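Long-range contact in petrobactin biosynthesis protein AsbB (Bacillus anthracis, PDB 3TO3), which catalyses the ATP-dependent condensation of spermidine with citryl-spermidine intermediates in the biosynthesis of the siderophore petrobactin: residues 248-253 against 301-306. Residues are numbered along the deposited sequence; the frame is centred on the assembly and turned at random.
Sequences PWQWEN and SLNILN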
loop_
_atom_site.group_PDB
_atom_site.type_symbol
_atom_site.label_atom_id
_atom_site.label_comp_id
_atom_site.label_asym_id
_atom_site.label_seq_id
_atom_site.Cartn_x
_atom_site.Cartn_y
_atom_site.Cartn_z
ATOM N N PRO B 248 4.091 17.940 3.226
ATOM C CA PRO B 248 3.840 17.883 1.780
ATOM C C PRO B 248 3.721 16.455 1.242
ATOM O O PRO B 248 3.015 16.298 0.249
ATOM C CB PRO B 248 5.056 18.606 1.162
ATOM C CG PRO B 248 6.147 18.498 2.203
ATOM C CD PRO B 248 5.451 18.412 3.556
ATOM N N TRP B 249 4.346 15.449 1.866
ATOM C CA TRP B 249 4.127 14.050 1.397
ATOM C C TRP B 249 2.706 13.633 1.715
ATOM O O TRP B 249 2.048 12.956 0.921
ATOM C CB TRP B 249 5.074 13.001 2.023
ATOM C CG TRP B 249 4.924 11.612 1.441
ATOM C CD1 TRP B 249 5.670 11.065 0.434
ATOM C CD2 TRP B 249 3.964 10.601 1.818
ATOM N NE1 TRP B 249 5.249 9.790 0.173
ATOM C CE2 TRP B 249 4.203 9.478 0.999
ATOM C CE3 TRP B 249 2.945 10.531 2.786
ATOM C CZ2 TRP B 249 3.447 8.297 1.091
ATOM C CZ3 TRP B 249 2.196 9.349 2.896
ATOM C CH2 TRP B 249 2.451 8.254 2.043
ATOM N N GLN B 250 2.241 14.038 2.886
ATOM C CA GLN B 250 0.908 13.679 3.328
ATOM C C GLN B 250 -0.125 14.330 2.428
ATOM O O GLN B 250 -1.110 13.692 2.030
ATOM C CB GLN B 250 0.678 14.085 4.771
ATOM C CG GLN B 250 -0.715 13.719 5.245
ATOM C CD GLN B 250 -0.788 12.274 5.683
ATOM O OE1 GLN B 250 0.040 11.455 5.298
ATOM N NE2 GLN B 250 -1.758 11.958 6.510
ATOM N N TRP B 251 0.128 15.581 2.060
ATOM C CA TRP B 251 -0.832 16.327 1.248
ATOM C C TRP B 251 -0.962 15.690 -0.136
ATOM O O TRP B 251 -2.056 15.410 -0.597
ATOM C CB TRP B 251 -0.453 17.812 1.139
ATOM C CG TRP B 251 -1.262 18.602 0.159
ATOM C CD1 TRP B 251 -0.823 19.122 -1.013
ATOM C CD2 TRP B 251 -2.649 18.971 0.262
ATOM N NE1 TRP B 251 -1.831 19.776 -1.657
ATOM C CE2 TRP B 251 -2.967 19.706 -0.898
ATOM C CE3 TRP B 251 -3.654 18.739 1.216
ATOM C CZ2 TRP B 251 -4.260 20.221 -1.144
ATOM C CZ3 TRP B 251 -4.938 19.263 0.984
ATOM C CH2 TRP B 251 -5.223 19.996 -0.194
ATOM N N GLU B 252 0.160 15.444 -0.782
ATOM C CA GLU B 252 0.112 14.952 -2.148
ATOM C C GLU B 252 -0.184 13.471 -2.293
ATOM O O GLU B 252 -0.615 13.040 -3.350
ATOM C CB GLU B 252 1.439 15.228 -2.839
ATOM C CG GLU B 252 1.661 16.659 -3.199
ATOM C CD GLU B 252 2.939 16.824 -3.993
ATOM O OE1 GLU B 252 4.013 16.885 -3.359
ATOM O OE2 GLU B 252 2.873 16.864 -5.243
ATOM N N ASN B 253 0.243 12.665 -1.330
ATOM C CA ASN B 253 0.031 11.229 -1.448
ATOM C C ASN B 253 -1.142 10.653 -0.705
ATOM O O ASN B 253 -1.482 9.481 -0.876
ATOM C CB ASN B 253 1.322 10.476 -1.180
ATOM C CG ASN B 253 2.440 10.996 -2.041
ATOM O OD1 ASN B 253 2.414 10.822 -3.259
ATOM N ND2 ASN B 253 3.399 11.688 -1.432
ATOM N N SER B 301 0.481 14.785 10.892
ATOM C CA SER B 301 0.038 13.456 10.479
ATOM C C SER B 301 0.878 12.927 9.303
ATOM O O SER B 301 1.193 13.670 8.377
ATOM C CB SER B 301 -1.423 13.529 10.061
ATOM O OG SER B 301 -2.244 13.644 11.204
ATOM N N LEU B 302 1.268 11.661 9.345
ATOM C CA LEU B 302 1.913 11.076 8.180
ATOM C C LEU B 302 1.413 9.670 7.978
ATOM O O LEU B 302 1.567 8.833 8.862
ATOM C CB LEU B 302 3.408 11.101 8.395
ATOM C CG LEU B 302 4.335 10.929 7.206
ATOM C CD1 LEU B 302 4.144 12.042 6.155
ATOM C CD2 LEU B 302 5.777 10.864 7.746
ATOM N N ASN B 303 0.859 9.328 6.823
ATOM C CA ASN B 303 0.384 7.974 6.816
ATOM C C ASN B 303 1.428 7.095 6.147
ATOM O O ASN B 303 1.284 6.687 5.006
ATOM C CB ASN B 303 -0.882 7.948 5.941
ATOM C CG ASN B 303 -2.171 8.121 6.747
ATOM O OD1 ASN B 303 -2.468 9.210 7.278
ATOM N ND2 ASN B 303 -2.950 7.053 6.825
ATOM N N ILE B 304 2.274 6.532 6.991
ATOM C CA ILE B 304 3.345 5.639 6.587
ATOM C C ILE B 304 3.550 4.783 7.816
ATOM O O ILE B 304 3.206 5.167 8.954
ATOM C CB ILE B 304 4.735 6.315 6.197
ATOM C CG1 ILE B 304 5.423 6.929 7.410
ATOM C CG2 ILE B 304 4.646 7.298 5.030
ATOM C CD1 ILE B 304 6.848 7.374 7.121
ATOM N N LEU B 305 4.104 3.610 7.584
ATOM C CA LEU B 305 4.286 2.681 8.658
ATOM C C LEU B 305 5.772 2.523 8.951
ATOM O O LEU B 305 6.559 2.068 8.106
ATOM C CB LEU B 305 3.643 1.359 8.292
ATOM C CG LEU B 305 3.408 0.419 9.456
ATOM C CD1 LEU B 305 1.896 0.195 9.617
ATOM C CD2 LEU B 305 4.184 -0.888 9.211
ATOM N N ASN B 306 6.134 2.926 10.159
ATOM C CA ASN B 306 7.472 2.768 10.690
ATOM C C ASN B 306 7.395 2.027 12.000
ATOM O O ASN B 306 6.717 2.483 12.928
ATOM C CB ASN B 306 8.082 4.131 10.946
ATOM C CG ASN B 306 9.317 4.340 10.162
ATOM O OD1 ASN B 306 9.884 3.388 9.634
ATOM N ND2 ASN B 306 9.756 5.590 10.069
#
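Gln-250 holds Asn-303 by two hydrogen bonds, one to the main chain and one to the side chain. Its OE1 accepts from Asn-303 N at 2.7 Å, with the donor tilted from the carbonyl plane. Its NE2 donates to Asn-303 OD1 at 2.9 Å in a fairly straight bond (165°), and the acceptor lies close to the Gln-250 amide plane. The two amide planes are moderately turned against each other. CG of Gln-250 is anti to the backbone N, and a bend at chi2 (83°) brings both ends of the amide to Asn-303. Ser-365 adds to the grip: its O accepts from Gln-250 NE2, and its OG is hydrogen-bonded to Asn-303 OD1.

The apolar part belongs to Trp-249. Ile-304 CG2 lies over one face of the indole, 4.0 Å from the centroid of the six-membered ring of Trp-249, in a CH-pi contact. Leu-302 CD1 meets Trp-249 CE3 at 3.9 Å. On the opposite face sits Asn-253 ND2, which donates to Trp-249 O, one turn back in the helix.

Helical residues 248-253 cross strand residues 302-306 at nearly a right angle (93°). Within the IucA/IucC family region, the contact joins helix 248-258 to strand 297-306 of the mixed sheet, beside the ATP site. The Leu-302 side chain adjoins ATP-binding Arg-285 and Arg-311, about 8 Å from the bound ATP. Farther round the helix, Trp-251 packs on strand 192-197, and its NE1 is hydrogen-bonded to His-8 NE2 of the second subunit.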